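Local coordinates for protein lectin 2 (Agrocybe aegerita, PDB 4TQK) that probably recognises glycans that carry terminal N-acetylglucosamine, holding the sugar in pockets set around a seven-bladed beta-propeller, at residues Ala281-Phe286 with Phe301-Val306. The protein carries 1 engineered substitution. Sequence-based numbering, arbitrary orientation.
Sequences AKHPRF and FGNAGV. With NAG (2-acetamido-2-deoxy-beta-D-glucopyranose), chain G.
The imidazole of His283 lies between sugar and protein: the acetamide methyl C8 of N-acetylglucosamine sits over the centre of one face, CB of Lys282 over the other, and Phe301 O and Asn303 OD1 stand at the ring edge. With CG turned anti to its own carbonyl carbon (chi1 -43°), the ring reaches the turn at 302-303, where His283 CD2 comes 3.5 Å from Gly302 CA. His283 NE2 donates to Asn303 OD1 at 3.1 Å, almost straight at the hydrogen (169°). The acceptor lies in the imidazole plane, but the nitrogen stands above the amide plane, and the two planes are nearly perpendicular. ND1 accepts from Gln279 N, so both ring nitrogens are engaged and the rotation of the ring is fixed. The backbone N of Asn303 in turn donates to the acetamide oxygen O7 of the sugar (3.0 Å).

Beside the site, Phe301 N donates to Pro284 O at 3.0 Å, just ahead of strand 285-288, continuing its antiparallel pairing with strand 297-301. A water lies within hydrogen-bonding distance of both Lys282 O and Phe301 O. The Phe286 and Phe301 rings meet rim to rim with perpendicular planes, CE2 to CE2 at 3.4 Å, and both touch Val342 of the next sheet. Arg285 NE bonds His283 O (2.9 Å), while its NH1 reaches Phe272 O.

Asp271, Lys276, Trp278 and Tyr307 complete the grip on the sugar. Such a pocket, holding the acetamide group between the loop leading into the first strand of one four-stranded blade and the turn joining its second and third strands, is consistent with a GlcNAc-binding beta-propeller lectin.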
ATOM      1  N   ALA A 281     -19.382 -29.551   1.539  1.00 17.72           N
ATOM      2  CA  ALA A 281     -20.016 -28.801   2.627  1.00 30.34           C
ATOM      3  C   ALA A 281     -19.119 -28.443   3.821  1.00 30.34           C
ATOM      4  O   ALA A 281     -19.447 -27.538   4.591  1.00 31.42           O
ATOM      5  CB  ALA A 281     -21.248 -29.558   3.122  1.00 37.87           C
ATOM      6  N   LYS A 282     -18.000 -29.143   3.993  1.00 15.85           N
ATOM      7  CA  LYS A 282     -17.245 -29.008   5.231  1.00 11.84           C
ATOM      8  C   LYS A 282     -15.799 -28.579   5.039  1.00  8.86           C
ATOM      9  O   LYS A 282     -15.233 -27.901   5.902  1.00  9.87           O
ATOM     10  CB  LYS A 282     -17.270 -30.328   6.016  1.00 20.34           C
ATOM     11  CG  LYS A 282     -18.652 -30.885   6.300  1.00 18.79           C
ATOM     12  CD  LYS A 282     -18.564 -32.165   7.104  1.00 18.54           C
ATOM     13  CE  LYS A 282     -19.928 -32.550   7.644  1.00 33.95           C
ATOM     14  NZ  LYS A 282     -19.872 -33.793   8.455  1.00 42.44           N
ATOM     15  N   HIS A 283     -15.202 -28.976   3.918  1.00  8.89           N
ATOM     16  CA  HIS A 283     -13.749 -28.909   3.770  1.00  9.79           C
ATOM     17  C   HIS A 283     -13.316 -28.052   2.598  1.00  7.61           C
ATOM     18  O   HIS A 283     -13.146 -28.560   1.500  1.00  7.05           O
ATOM     19  CB  HIS A 283     -13.185 -30.315   3.599  1.00  7.83           C
ATOM     20  CG  HIS A 283     -13.796 -31.319   4.525  1.00 10.51           C
ATOM     21  ND1 HIS A 283     -14.655 -32.306   4.088  1.00  8.26           N
ATOM     22  CD2 HIS A 283     -13.691 -31.480   5.863  1.00  8.93           C
ATOM     23  CE1 HIS A 283     -15.037 -33.036   5.116  1.00 11.36           C
ATOM     24  NE2 HIS A 283     -14.471 -32.556   6.207  1.00  8.31           N
ATOM     25  N   PRO A 284     -13.172 -26.739   2.820  1.00  7.04           N
ATOM     26  CA  PRO A 284     -12.714 -25.909   1.701  1.00  8.55           C
ATOM     27  C   PRO A 284     -11.252 -26.172   1.337  1.00  7.13           C
ATOM     28  O   PRO A 284     -10.434 -26.371   2.231  1.00  8.99           O
ATOM     29  CB  PRO A 284     -12.934 -24.468   2.193  1.00 10.24           C
ATOM     30  CG  PRO A 284     -13.236 -24.556   3.636  1.00 10.03           C
ATOM     31  CD  PRO A 284     -13.745 -25.943   3.917  1.00  9.29           C
ATOM     32  N   ARG A 285     -10.953 -26.181   0.041  1.00  7.48           N
ATOM     33  CA  ARG A 285      -9.597 -26.376  -0.464  1.00  8.24           C
ATOM     34  C   ARG A 285      -9.135 -25.211  -1.341  1.00 10.44           C
ATOM     35  O   ARG A 285      -9.933 -24.602  -2.048  1.00  6.91           O
ATOM     36  CB  ARG A 285      -9.503 -27.693  -1.238  1.00  7.21           C
ATOM     37  CG  ARG A 285      -9.401 -28.909  -0.330  1.00  3.61           C
ATOM     38  CD  ARG A 285     -10.242 -30.074  -0.833  1.00  4.17           C
ATOM     39  NE  ARG A 285     -11.683 -29.852  -0.705  1.00  3.55           N
ATOM     40  CZ  ARG A 285     -12.605 -30.658  -1.234  1.00  8.02           C
ATOM     41  NH1 ARG A 285     -12.233 -31.734  -1.919  1.00  4.69           N
ATOM     42  NH2 ARG A 285     -13.897 -30.387  -1.091  1.00  5.94           N
ATOM     43  N   PHE A 286      -7.837 -24.915  -1.288  1.00 10.77           N
ATOM     44  CA  PHE A 286      -7.264 -23.780  -2.001  1.00  8.47           C
ATOM     45  C   PHE A 286      -5.965 -24.192  -2.658  1.00 10.01           C
ATOM     46  O   PHE A 286      -5.394 -25.232  -2.331  1.00 10.97           O
ATOM     47  CB  PHE A 286      -6.970 -22.618  -1.041  1.00  6.19           C
ATOM     48  CG  PHE A 286      -8.169 -22.146  -0.295  1.00  8.61           C
ATOM     49  CD1 PHE A 286      -8.874 -21.041  -0.732  1.00  7.91           C
ATOM     50  CD2 PHE A 286      -8.615 -22.825   0.824  1.00  5.20           C
ATOM     51  CE1 PHE A 286     -10.000 -20.616  -0.058  1.00  9.06           C
ATOM     52  CE2 PHE A 286      -9.735 -22.407   1.497  1.00  8.41           C
ATOM     53  CZ  PHE A 286     -10.430 -21.298   1.057  1.00  9.78           C
ATOM     54  N   PHE A 301      -8.786 -27.490   4.427  1.00  3.00           N
ATOM     55  CA  PHE A 301      -9.317 -27.462   5.770  1.00  2.58           C
ATOM     56  C   PHE A 301     -10.211 -28.695   5.992  1.00  4.26           C
ATOM     57  O   PHE A 301     -11.396 -28.692   5.642  1.00  5.06           O
ATOM     58  CB  PHE A 301     -10.075 -26.152   5.976  1.00  5.82           C
ATOM     59  CG  PHE A 301      -9.207 -24.943   5.802  1.00  7.81           C
ATOM     60  CD1 PHE A 301      -8.551 -24.384   6.890  1.00  7.01           C
ATOM     61  CD2 PHE A 301      -8.992 -24.397   4.540  1.00  7.81           C
ATOM     62  CE1 PHE A 301      -7.728 -23.279   6.732  1.00  6.43           C
ATOM     63  CE2 PHE A 301      -8.162 -23.290   4.373  1.00  8.13           C
ATOM     64  CZ  PHE A 301      -7.531 -22.736   5.470  1.00  5.71           C
ATOM     65  N   GLY A 302      -9.628 -29.748   6.564  1.00  3.57           N
ATOM     66  CA  GLY A 302     -10.328 -31.015   6.741  1.00  4.13           C
ATOM     67  C   GLY A 302     -10.971 -31.118   8.107  1.00  5.57           C
ATOM     68  O   GLY A 302     -11.250 -30.102   8.743  1.00  6.01           O
ATOM     69  N   ASN A 303     -11.210 -32.335   8.577  1.00  7.79           N
ATOM     70  CA  ASN A 303     -11.815 -32.491   9.895  1.00  7.43           C
ATOM     71  C   ASN A 303     -10.911 -32.053  11.045  1.00  8.49           C
ATOM     72  O   ASN A 303     -11.334 -31.293  11.904  1.00 12.27           O
ATOM     73  CB  ASN A 303     -12.279 -33.926  10.132  1.00  8.50           C
ATOM     74  CG  ASN A 303     -13.405 -34.332   9.218  1.00 12.76           C
ATOM     75  OD1 ASN A 303     -14.430 -33.644   9.116  1.00 11.21           O
ATOM     76  ND2 ASN A 303     -13.228 -35.463   8.541  1.00 13.10           N
ATOM     77  N   ALA A 304      -9.679 -32.555  11.082  1.00 10.03           N
ATOM     78  CA  ALA A 304      -8.809 -32.331  12.233  1.00  9.86           C
ATOM     79  C   ALA A 304      -8.063 -31.016  12.155  1.00 11.06           C
ATOM     80  O   ALA A 304      -7.650 -30.472  13.178  1.00 13.38           O
ATOM     81  CB  ALA A 304      -7.826 -33.479  12.402  1.00 10.66           C
ATOM     82  N   GLY A 305      -7.871 -30.511  10.944  1.00  4.77           N
ATOM     83  CA  GLY A 305      -7.119 -29.283  10.782  1.00  4.91           C
ATOM     84  C   GLY A 305      -6.668 -29.043   9.366  1.00  5.62           C
ATOM     85  O   GLY A 305      -7.255 -29.575   8.419  1.00  5.83           O
ATOM     86  N   VAL A 306      -5.616 -28.239   9.228  1.00  7.20           N
ATOM     87  CA  VAL A 306      -5.080 -27.851   7.930  1.00  7.18           C
ATOM     88  C   VAL A 306      -4.107 -28.878   7.328  1.00  6.17           C
ATOM     89  O   VAL A 306      -3.072 -29.146   7.904  1.00  7.31           O
ATOM     90  CB  VAL A 306      -4.371 -26.492   8.035  1.00  7.20           C
ATOM     91  CG1 VAL A 306      -3.845 -26.064   6.680  1.00  4.58           C
ATOM     92  CG2 VAL A 306      -5.326 -25.442   8.600  1.00  7.75           C
TER
HETATM   93  C1  NAG G 505      -8.556 -37.971   6.783  1.00 10.99           C
HETATM   94  C2  NAG G 505      -8.323 -36.691   5.996  1.00 10.11           C
HETATM   95  C3  NAG G 505      -7.373 -37.120   4.891  1.00  9.02           C
HETATM   96  C4  NAG G 505      -6.096 -37.661   5.527  1.00  8.33           C
HETATM   97  C5  NAG G 505      -6.396 -38.744   6.562  1.00 10.20           C
HETATM   98  C6  NAG G 505      -5.146 -39.210   7.302  1.00 10.57           C
HETATM   99  C7  NAG G 505     -10.172 -35.041   5.971  1.00 10.24           C
HETATM  100  C8  NAG G 505     -11.394 -34.573   5.233  1.00  9.72           C
HETATM  101  N2  NAG G 505      -9.563 -36.130   5.483  1.00 13.98           N
HETATM  102  O1  NAG G 505      -9.635 -37.832   7.663  1.00 25.94           O
HETATM  103  O3  NAG G 505      -7.087 -36.057   4.014  1.00 10.43           O
HETATM  104  O4  NAG G 505      -5.297 -38.203   4.519  1.00  9.31           O
HETATM  105  O5  NAG G 505      -7.363 -38.272   7.475  1.00  9.36           O
HETATM  106  O6  NAG G 505      -4.553 -38.132   7.992  1.00 16.00           O
HETATM  107  O7  NAG G 505      -9.794 -34.417   6.962  1.00  8.88           O
HETATM  108  O   HOH W   1     -13.172 -27.650   7.842  1.00 10.93           O